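Local coordinates for FAD linked oxidase-like protein (Myceliophthora thermophila, PDB 5L6G) that oxidises the C1 hydroxyl of xylooligosaccharides and related sugars to lactones, using a bicovalently bound FAD and passing the electrons to molecular oxygen to give hydrogen peroxide, at residues N262-L274 with Q283-I297. Residues are numbered along the deposited sequence; the frame is centred on the assembly and turned at random.
With NAG (2-acetamido-2-deoxy-beta-D-glucopyranose), chain G; XYP (beta-D-xylopyranose), chain H.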
ATOM      1  N   ASN A 262     -13.268 -20.991  -5.353  1.00 15.91           N
ATOM      2  CA  ASN A 262     -13.658 -22.246  -4.746  1.00 17.03           C
ATOM      3  C   ASN A 262     -12.694 -22.836  -3.717  1.00 17.06           C
ATOM      4  O   ASN A 262     -12.824 -23.990  -3.364  1.00 17.53           O
ATOM      5  CB  ASN A 262     -13.979 -23.269  -5.836  1.00 17.79           C
ATOM      6  CG  ASN A 262     -15.319 -22.991  -6.492  1.00 18.36           C
ATOM      7  OD1 ASN A 262     -16.369 -23.278  -5.920  1.00 19.04           O
ATOM      8  ND2 ASN A 262     -15.289 -22.351  -7.661  1.00 18.36           N
ATOM      9  N   GLY A 263     -11.763 -22.038  -3.205  1.00 16.66           N
ATOM     10  CA  GLY A 263     -10.927 -22.472  -2.091  1.00 16.71           C
ATOM     11  C   GLY A 263      -9.739 -23.310  -2.524  1.00 16.88           C
ATOM     12  O   GLY A 263      -9.191 -24.079  -1.719  1.00 17.70           O
ATOM     13  N   GLY A 264      -9.311 -23.145  -3.774  1.00 16.04           N
ATOM     14  CA  GLY A 264      -8.200 -23.908  -4.306  1.00 16.10           C
ATOM     15  C   GLY A 264      -6.851 -23.518  -3.718  1.00 15.75           C
ATOM     16  O   GLY A 264      -5.928 -24.328  -3.671  1.00 15.99           O
ATOM     17  N   MET A 265      -6.725 -22.264  -3.305  1.00 15.20           N
ATOM     18  CA  MET A 265      -5.450 -21.742  -2.802  1.00 14.88           C
ATOM     19  C   MET A 265      -5.322 -21.942  -1.300  1.00 15.10           C
ATOM     20  O   MET A 265      -6.077 -21.371  -0.532  1.00 14.82           O
ATOM     21  CB  MET A 265      -5.271 -20.257  -3.163  1.00 14.29           C
ATOM     22  CG  MET A 265      -3.821 -19.816  -3.026  1.00 14.26           C
ATOM     23  SD  MET A 265      -3.305 -18.325  -3.899  1.00 14.20           S
ATOM     24  CE  MET A 265      -3.750 -17.110  -2.691  1.00 13.46           C
ATOM     25  N   PRO A 266      -4.345 -22.739  -0.873  1.00 15.46           N
ATOM     26  CA  PRO A 266      -4.299 -23.009   0.554  1.00 16.20           C
ATOM     27  C   PRO A 266      -3.742 -21.817   1.327  1.00 16.03           C
ATOM     28  O   PRO A 266      -3.109 -20.918   0.739  1.00 15.21           O
ATOM     29  CB  PRO A 266      -3.405 -24.245   0.636  1.00 16.80           C
ATOM     30  CG  PRO A 266      -2.494 -24.088  -0.532  1.00 16.46           C
ATOM     31  CD  PRO A 266      -3.375 -23.558  -1.614  1.00 15.89           C
ATOM     32  N   GLU A 267      -3.999 -21.799   2.627  1.00 16.63           N
ATOM     33  CA  GLU A 267      -3.605 -20.675   3.461  1.00 16.78           C
ATOM     34  C   GLU A 267      -2.123 -20.341   3.341  1.00 16.40           C
ATOM     35  O   GLU A 267      -1.770 -19.169   3.340  1.00 15.90           O
ATOM     36  CB  GLU A 267      -3.960 -20.931   4.927  1.00 18.08           C
ATOM     37  CG  GLU A 267      -5.455 -20.988   5.199  1.00 18.91           C
ATOM     38  CD  GLU A 267      -5.794 -21.032   6.676  1.00 20.65           C
ATOM     39  OE1 GLU A 267      -4.908 -20.754   7.522  1.00 21.52           O
ATOM     40  OE2 GLU A 267      -6.961 -21.339   6.996  1.00 21.90           O
ATOM     41  N   GLU A 268      -1.274 -21.356   3.199  1.00 16.63           N
ATOM     42  CA  GLU A 268       0.186 -21.173   3.150  1.00 16.71           C
ATOM     43  C   GLU A 268       0.676 -20.541   1.841  1.00 15.98           C
ATOM     44  O   GLU A 268       1.820 -20.077   1.774  1.00 16.17           O
ATOM     45  CB  GLU A 268       0.901 -22.525   3.293  1.00 17.78           C
ATOM     46  CG  GLU A 268       0.700 -23.225   4.627  1.00 18.58           C
ATOM     47  CD  GLU A 268      -0.579 -24.036   4.736  1.00 19.30           C
ATOM     48  OE1 GLU A 268      -1.398 -24.107   3.778  1.00 18.88           O
ATOM     49  OE2 GLU A 268      -0.746 -24.622   5.819  1.00 20.33           O
ATOM     50  N   MET A 269      -0.169 -20.544   0.811  1.00 15.22           N
ATOM     51  CA  MET A 269       0.196 -20.060  -0.509  1.00 14.79           C
ATOM     52  C   MET A 269      -0.190 -18.597  -0.706  1.00 14.08           C
ATOM     53  O   MET A 269      -1.288 -18.205  -0.372  1.00 13.92           O
ATOM     54  CB  MET A 269      -0.506 -20.900  -1.574  1.00 14.95           C
ATOM     55  CG  MET A 269      -0.078 -20.614  -3.004  1.00 14.82           C
ATOM     56  SD  MET A 269      -0.804 -21.769  -4.168  1.00 15.06           S
ATOM     57  CE  MET A 269      -0.024 -23.323  -3.690  1.00 15.89           C
ATOM     58  N   ASN A 270       0.725 -17.826  -1.278  1.00 13.70           N
ATOM     59  CA  ASN A 270       0.554 -16.399  -1.491  1.00 13.13           C
ATOM     60  C   ASN A 270       1.040 -16.160  -2.886  1.00 13.10           C
ATOM     61  O   ASN A 270       2.169 -16.546  -3.213  1.00 13.46           O
ATOM     62  CB  ASN A 270       1.409 -15.590  -0.520  1.00 13.13           C
ATOM     63  CG  ASN A 270       1.033 -15.827   0.909  1.00 13.39           C
ATOM     64  OD1 ASN A 270       0.274 -15.050   1.483  1.00 12.89           O
ATOM     65  ND2 ASN A 270       1.526 -16.940   1.487  1.00 14.07           N
ATOM     66  N   MET A 271       0.193 -15.584  -3.729  1.00 12.66           N
ATOM     67  CA  MET A 271       0.445 -15.638  -5.175  1.00 12.54           C
ATOM     68  C   MET A 271      -0.198 -14.472  -5.911  1.00 12.06           C
ATOM     69  O   MET A 271      -1.165 -13.910  -5.442  1.00 11.72           O
ATOM     70  CB  MET A 271      -0.058 -16.942  -5.751  1.00 13.17           C
ATOM     71  CG  MET A 271       0.480 -17.291  -7.124  1.00 13.56           C
ATOM     72  SD  MET A 271       0.207 -19.005  -7.585  1.00 14.35           S
ATOM     73  CE  MET A 271      -1.547 -19.202  -7.220  1.00 14.29           C
ATOM     74  N   ARG A 272       0.387 -14.129  -7.054  1.00 11.73           N
ATOM     75  CA  ARG A 272      -0.125 -13.115  -7.946  1.00 11.65           C
ATOM     76  C   ARG A 272       0.249 -13.453  -9.391  1.00 11.60           C
ATOM     77  O   ARG A 272       1.170 -14.223  -9.644  1.00 12.23           O
ATOM     78  CB  ARG A 272       0.499 -11.781  -7.595  1.00 11.59           C
ATOM     79  CG  ARG A 272       1.973 -11.680  -7.992  1.00 12.09           C
ATOM     80  CD  ARG A 272       2.625 -10.479  -7.300  1.00 12.28           C
ATOM     81  NE  ARG A 272       4.007 -10.299  -7.694  1.00 12.85           N
ATOM     82  CZ  ARG A 272       4.818  -9.382  -7.184  1.00 13.24           C
ATOM     83  NH1 ARG A 272       4.391  -8.567  -6.234  1.00 13.07           N
ATOM     84  NH2 ARG A 272       6.067  -9.301  -7.610  1.00 14.12           N
ATOM     85  N   VAL A 273      -0.485 -12.880 -10.323  1.00 11.40           N
ATOM     86  CA  VAL A 273      -0.060 -12.816 -11.708  1.00 11.51           C
ATOM     87  C   VAL A 273       0.706 -11.522 -11.882  1.00 11.59           C
ATOM     88  O   VAL A 273       0.211 -10.479 -11.509  1.00 11.09           O
ATOM     89  CB  VAL A 273      -1.266 -12.794 -12.668  1.00 11.37           C
ATOM     90  CG1 VAL A 273      -0.797 -12.616 -14.103  1.00 11.53           C
ATOM     91  CG2 VAL A 273      -2.086 -14.069 -12.532  1.00 11.65           C
ATOM     92  N   LEU A 274       1.911 -11.610 -12.434  1.00 12.46           N
ATOM     93  CA  LEU A 274       2.625 -10.452 -12.956  1.00 12.67           C
ATOM     94  C   LEU A 274       2.614 -10.572 -14.461  1.00 12.49           C
ATOM     95  O   LEU A 274       3.015 -11.587 -14.993  1.00 12.74           O
ATOM     96  CB  LEU A 274       4.079 -10.440 -12.489  1.00 13.56           C
ATOM     97  CG  LEU A 274       4.977  -9.365 -13.118  1.00 14.18           C
ATOM     98  CD1 LEU A 274       4.458  -7.970 -12.775  1.00 14.04           C
ATOM     99  CD2 LEU A 274       6.410  -9.513 -12.664  1.00 14.97           C
ATOM    100  N   GLN A 283       3.560 -15.688  -9.750  1.00 13.19           N
ATOM    101  CA  GLN A 283       4.683 -15.607  -8.836  1.00 13.76           C
ATOM    102  C   GLN A 283       4.098 -15.857  -7.465  1.00 13.34           C
ATOM    103  O   GLN A 283       3.126 -15.207  -7.082  1.00 12.93           O
ATOM    104  CB  GLN A 283       5.304 -14.207  -8.831  1.00 13.96           C
ATOM    105  CG  GLN A 283       5.734 -13.742 -10.201  1.00 14.64           C
ATOM    106  CD  GLN A 283       6.325 -12.353 -10.161  1.00 15.33           C
ATOM    107  OE1 GLN A 283       5.842 -11.475  -9.446  1.00 15.25           O
ATOM    108  NE2 GLN A 283       7.352 -12.139 -10.963  1.00 16.43           N
ATOM    109  N   GLY A 284       4.712 -16.781  -6.734  1.00 13.53           N
ATOM    110  CA  GLY A 284       4.239 -17.146  -5.417  1.00 13.42           C
ATOM    111  C   GLY A 284       5.321 -17.175  -4.370  1.00 13.66           C
ATOM    112  O   GLY A 284       6.520 -17.177  -4.680  1.00 13.72           O
ATOM    113  N   LEU A 285       4.876 -17.141  -3.118  1.00 13.70           N
ATOM    114  CA  LEU A 285       5.700 -17.468  -1.975  1.00 14.34           C
ATOM    115  C   LEU A 285       4.872 -18.421  -1.117  1.00 14.72           C
ATOM    116  O   LEU A 285       3.802 -18.066  -0.612  1.00 14.30           O
ATOM    117  CB  LEU A 285       6.093 -16.221  -1.186  1.00 14.22           C
ATOM    118  CG  LEU A 285       7.176 -16.452  -0.130  1.00 14.85           C
ATOM    119  CD1 LEU A 285       8.505 -16.741  -0.810  1.00 15.43           C
ATOM    120  CD2 LEU A 285       7.313 -15.305   0.845  1.00 14.76           C
ATOM    121  N   TYR A 286       5.360 -19.644  -0.984  1.00 15.42           N
ATOM    122  CA  TYR A 286       4.672 -20.649  -0.220  1.00 16.07           C
ATOM    123  C   TYR A 286       5.334 -20.738   1.141  1.00 16.64           C
ATOM    124  O   TYR A 286       6.555 -20.897   1.233  1.00 17.13           O
ATOM    125  CB  TYR A 286       4.765 -21.978  -0.954  1.00 16.70           C
ATOM    126  CG  TYR A 286       4.002 -23.078  -0.288  1.00 17.32           C
ATOM    127  CD1 TYR A 286       2.620 -23.171  -0.427  1.00 17.01           C
ATOM    128  CD2 TYR A 286       4.660 -24.023   0.489  1.00 18.24           C
ATOM    129  CE1 TYR A 286       1.908 -24.171   0.196  1.00 17.75           C
ATOM    130  CE2 TYR A 286       3.960 -25.042   1.119  1.00 18.97           C
ATOM    131  CZ  TYR A 286       2.586 -25.108   0.963  1.00 18.62           C
ATOM    132  OH  TYR A 286       1.900 -26.105   1.569  1.00 19.71           O
ATOM    133  N   HIS A 287       4.540 -20.619   2.200  1.00 16.85           N
ATOM    134  CA  HIS A 287       5.076 -20.689   3.555  1.00 17.67           C
ATOM    135  C   HIS A 287       5.249 -22.142   3.989  1.00 18.91           C
ATOM    136  O   HIS A 287       4.441 -22.696   4.732  1.00 18.98           O
ATOM    137  CB  HIS A 287       4.188 -19.926   4.519  1.00 17.32           C
ATOM    138  CG  HIS A 287       4.201 -18.451   4.291  1.00 16.66           C
ATOM    139  ND1 HIS A 287       4.252 -17.554   5.326  1.00 16.75           N
ATOM    140  CD2 HIS A 287       4.208 -17.715   3.153  1.00 16.17           C
ATOM    141  CE1 HIS A 287       4.261 -16.326   4.844  1.00 16.13           C
ATOM    142  NE2 HIS A 287       4.229 -16.395   3.527  1.00 15.89           N
ATOM    143  N   GLY A 288       6.321 -22.731   3.493  1.00 20.00           N
ATOM    144  CA  GLY A 288       6.637 -24.135   3.687  1.00 21.68           C
ATOM    145  C   GLY A 288       7.768 -24.477   2.728  1.00 22.75           C
ATOM    146  O   GLY A 288       8.251 -23.615   1.995  1.00 21.55           O
ATOM    147  N   ASN A 289       8.195 -25.733   2.738  1.00 25.16           N
ATOM    148  CA  ASN A 289       9.342 -26.149   1.940  1.00 26.87           C
ATOM    149  C   ASN A 289       8.902 -26.528   0.531  1.00 26.17           C
ATOM    150  O   ASN A 289       7.711 -26.465   0.215  1.00 25.76           O
ATOM    151  CB  ASN A 289      10.095 -27.290   2.638  1.00 29.99           C
ATOM    152  CG  ASN A 289       9.211 -28.481   2.935  1.00 33.14           C
ATOM    153  OD1 ASN A 289       8.301 -28.789   2.175  1.00 31.85           O
ATOM    154  ND2 ASN A 289       9.489 -29.172   4.054  1.00 38.41           N
ATOM    155  N   ALA A 290       9.855 -26.911  -0.318  1.00 26.03           N
ATOM    156  CA  ALA A 290       9.575 -27.095  -1.740  1.00 25.19           C
ATOM    157  C   ALA A 290       8.684 -28.295  -2.004  1.00 25.27           C
ATOM    158  O   ALA A 290       7.828 -28.244  -2.880  1.00 24.36           O
ATOM    159  CB  ALA A 290      10.869 -27.210  -2.534  1.00 25.89           C
ATOM    160  N   SER A 291       8.882 -29.383  -1.257  1.00 25.99           N
ATOM    161  CA  SER A 291       8.056 -30.584  -1.443  1.00 26.14           C
ATOM    162  C   SER A 291       6.601 -30.301  -1.066  1.00 25.33           C
ATOM    163  O   SER A 291       5.686 -30.802  -1.706  1.00 24.71           O
ATOM    164  CB  SER A 291       8.603 -31.781  -0.645  1.00 27.41           C
ATOM    165  OG  SER A 291       8.962 -31.391   0.660  1.00 27.65           O
ATOM    166  N   ALA A 292       6.398 -29.473  -0.042  1.00 25.04           N
ATOM    167  CA  ALA A 292       5.051 -29.123   0.396  1.00 24.72           C
ATOM    168  C   ALA A 292       4.376 -28.235  -0.657  1.00 24.16           C
ATOM    169  O   ALA A 292       3.200 -28.428  -0.988  1.00 23.69           O
ATOM    170  CB  ALA A 292       5.093 -28.442   1.756  1.00 24.58           C
ATOM    171  N   LEU A 293       5.128 -27.281  -1.200  1.00 24.02           N
ATOM    172  CA  LEU A 293       4.630 -26.460  -2.306  1.00 23.91           C
ATOM    173  C   LEU A 293       4.189 -27.311  -3.498  1.00 25.17           C
ATOM    174  O   LEU A 293       3.084 -27.138  -4.022  1.00 24.13           O
ATOM    175  CB  LEU A 293       5.705 -25.470  -2.771  1.00 23.60           C
ATOM    176  CG  LEU A 293       5.455 -24.832  -4.141  1.00 23.19           C
ATOM    177  CD1 LEU A 293       4.217 -23.955  -4.077  1.00 22.12           C
ATOM    178  CD2 LEU A 293       6.660 -24.047  -4.622  1.00 23.28           C
ATOM    179  N   LYS A 294       5.062 -28.216  -3.935  1.00 27.35           N
ATOM    180  CA  LYS A 294       4.798 -29.004  -5.135  1.00 28.73           C
ATOM    181  C   LYS A 294       3.469 -29.741  -5.007  1.00 28.66           C
ATOM    182  O   LYS A 294       2.663 -29.761  -5.932  1.00 28.55           O
ATOM    183  CB  LYS A 294       5.940 -29.995  -5.392  1.00 31.70           C
ATOM    184  CG  LYS A 294       7.246 -29.359  -5.854  1.00 33.54           C
ATOM    185  CD  LYS A 294       8.358 -30.400  -5.951  1.00 37.02           C
ATOM    186  CE  LYS A 294       9.694 -29.764  -6.325  1.00 39.11           C
ATOM    187  NZ  LYS A 294       9.767 -29.410  -7.771  1.00 39.85           N
ATOM    188  N   THR A 295       3.250 -30.337  -3.843  1.00 29.26           N
ATOM    189  CA  THR A 295       2.009 -31.047  -3.545  1.00 29.47           C
ATOM    190  C   THR A 295       0.818 -30.081  -3.544  1.00 28.05           C
ATOM    191  O   THR A 295      -0.233 -30.366  -4.111  1.00 28.28           O
ATOM    192  CB  THR A 295       2.125 -31.772  -2.181  1.00 30.49           C
ATOM    193  OG1 THR A 295       3.201 -32.718  -2.231  1.00 31.45           O
ATOM    194  CG2 THR A 295       0.839 -32.507  -1.827  1.00 30.86           C
ATOM    195  N   ALA A 296       1.005 -28.925  -2.929  1.00 26.80           N
ATOM    196  CA  ALA A 296      -0.048 -27.918  -2.816  1.00 25.80           C
ATOM    197  C   ALA A 296      -0.457 -27.307  -4.159  1.00 24.89           C
ATOM    198  O   ALA A 296      -1.621 -26.975  -4.367  1.00 24.63           O
ATOM    199  CB  ALA A 296       0.398 -26.822  -1.856  1.00 25.24           C
ATOM    200  N   ILE A 297       0.502 -27.161  -5.065  1.00 24.45           N
ATOM    201  CA  ILE A 297       0.278 -26.440  -6.318  1.00 23.91           C
ATOM    202  C   ILE A 297      -0.170 -27.368  -7.452  1.00 24.07           C
ATOM    203  O   ILE A 297      -0.621 -26.905  -8.491  1.00 22.84           O
ATOM    204  CB  ILE A 297       1.553 -25.653  -6.725  1.00 23.74           C
ATOM    205  CG1 ILE A 297       1.246 -24.571  -7.775  1.00 23.28           C
ATOM    206  CG2 ILE A 297       2.645 -26.586  -7.237  1.00 24.53           C
ATOM    207  CD1 ILE A 297       0.394 -23.448  -7.273  1.00 22.58           C
TER
HETATM  208  C1  NAG G 508       8.716 -30.332   4.455  1.00 33.10           C
HETATM  209  C2  NAG G 508       9.652 -31.310   5.180  1.00 39.66           C
HETATM  210  C3  NAG G 508       8.899 -32.452   5.854  1.00 42.18           C
HETATM  211  C4  NAG G 508       7.722 -31.931   6.659  1.00 43.52           C
HETATM  212  C5  NAG G 508       6.868 -30.976   5.828  1.00 42.61           C
HETATM  213  C6  NAG G 508       5.768 -30.337   6.667  1.00 43.71           C
HETATM  214  C7  NAG G 508      11.960 -31.480   4.379  1.00 42.10           C
HETATM  215  C8  NAG G 508      12.921 -32.039   3.369  1.00 41.71           C
HETATM  216  N2  NAG G 508      10.670 -31.803   4.262  1.00 38.95           N
HETATM  217  O3  NAG G 508       9.758 -33.107   6.757  1.00 45.91           O
HETATM  218  O4  NAG G 508       6.959 -33.036   7.093  1.00 46.78           O
HETATM  219  O5  NAG G 508       7.675 -29.938   5.321  1.00 35.95           O
HETATM  220  O6  NAG G 508       4.728 -29.890   5.821  1.00 47.24           O
HETATM  221  O7  NAG G 508      12.394 -30.759   5.281  1.00 46.62           O
HETATM  222  O1  XYP H 509       2.608  -4.425  -5.510  1.00 35.63           O
HETATM  223  C1  XYP H 509       3.950  -3.946  -5.570  1.00 32.88           C
HETATM  224  C2  XYP H 509       4.862  -5.072  -6.055  1.00 32.75           C
HETATM  225  C3  XYP H 509       6.270  -4.561  -6.329  1.00 33.05           C
HETATM  226  C4  XYP H 509       6.220  -3.352  -7.259  1.00 32.92           C
HETATM  227  C5  XYP H 509       5.264  -2.283  -6.714  1.00 32.40           C
HETATM  228  O2  XYP H 509       4.900  -6.074  -5.038  1.00 27.57           O
HETATM  229  O3  XYP H 509       7.104  -5.617  -6.837  1.00 34.47           O
HETATM  230  O4  XYP H 509       7.518  -2.754  -7.354  1.00 31.47           O
HETATM  231  O5  XYP H 509       3.976  -2.823  -6.435  1.00 34.32           O
HETATM  232  O   HOH W   1      -0.642 -25.879   1.769  1.00 22.69           O
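R272 and Q283 form a hydrogen-bonded antiparallel pair where strands 269-274 and 283-286 run as arms of a β-hairpin, their axes 4.6 Å apart at 173°. R272 N gives to Q283 O at 2.9 Å and Q283 N to R272 O; L285 N bonds to N270 O in the next such pair. Past the strand end, H287 N still reaches E268 O, nearly straight. The CA atoms of M271 and G284 are only 4.1 Å apart, and glycine fits because a CB would crowd N270 O and M271 CG on the face where M269, M271 and Y286 gather. There the extended chain of M269 brings SD up to I297, and the bend at chi3 lays CE 3.6 Å from I297 CD1 and against A296. Beside it, E268 CB makes an off-centre CH-pi contact with the Y286 ring, while one water joins E268 OE1 to Y286 OH.

On the other face, N270 ND2 donates to L285 O, which lies almost in the plane of the N270 side-chain amide, and also to S175. R272, whose CG sits between backbone N and carbonyl carbon (chi1 72°) and whose chain then runs straight, presents the side of its guanidinium to the Q283 amide. NE and NH2 both grip OE1, at 2.8 and 2.9 Å, and the two planes are only 29° apart; Q283 NE2 is tied back to Q281. The remaining nitrogen, NH1, donates to O2 of the bound xylose at 2.8 Å. A leucine in place of R272 would probably leave the Q283 amide freer to turn and the sugar O2 less firmly held. The geometry is consistent with Q283 acting as a second-shell residue that limits rotation of a substrate-binding arginine, with NH1 turned to the sugar also held by T154, E412 and Y451.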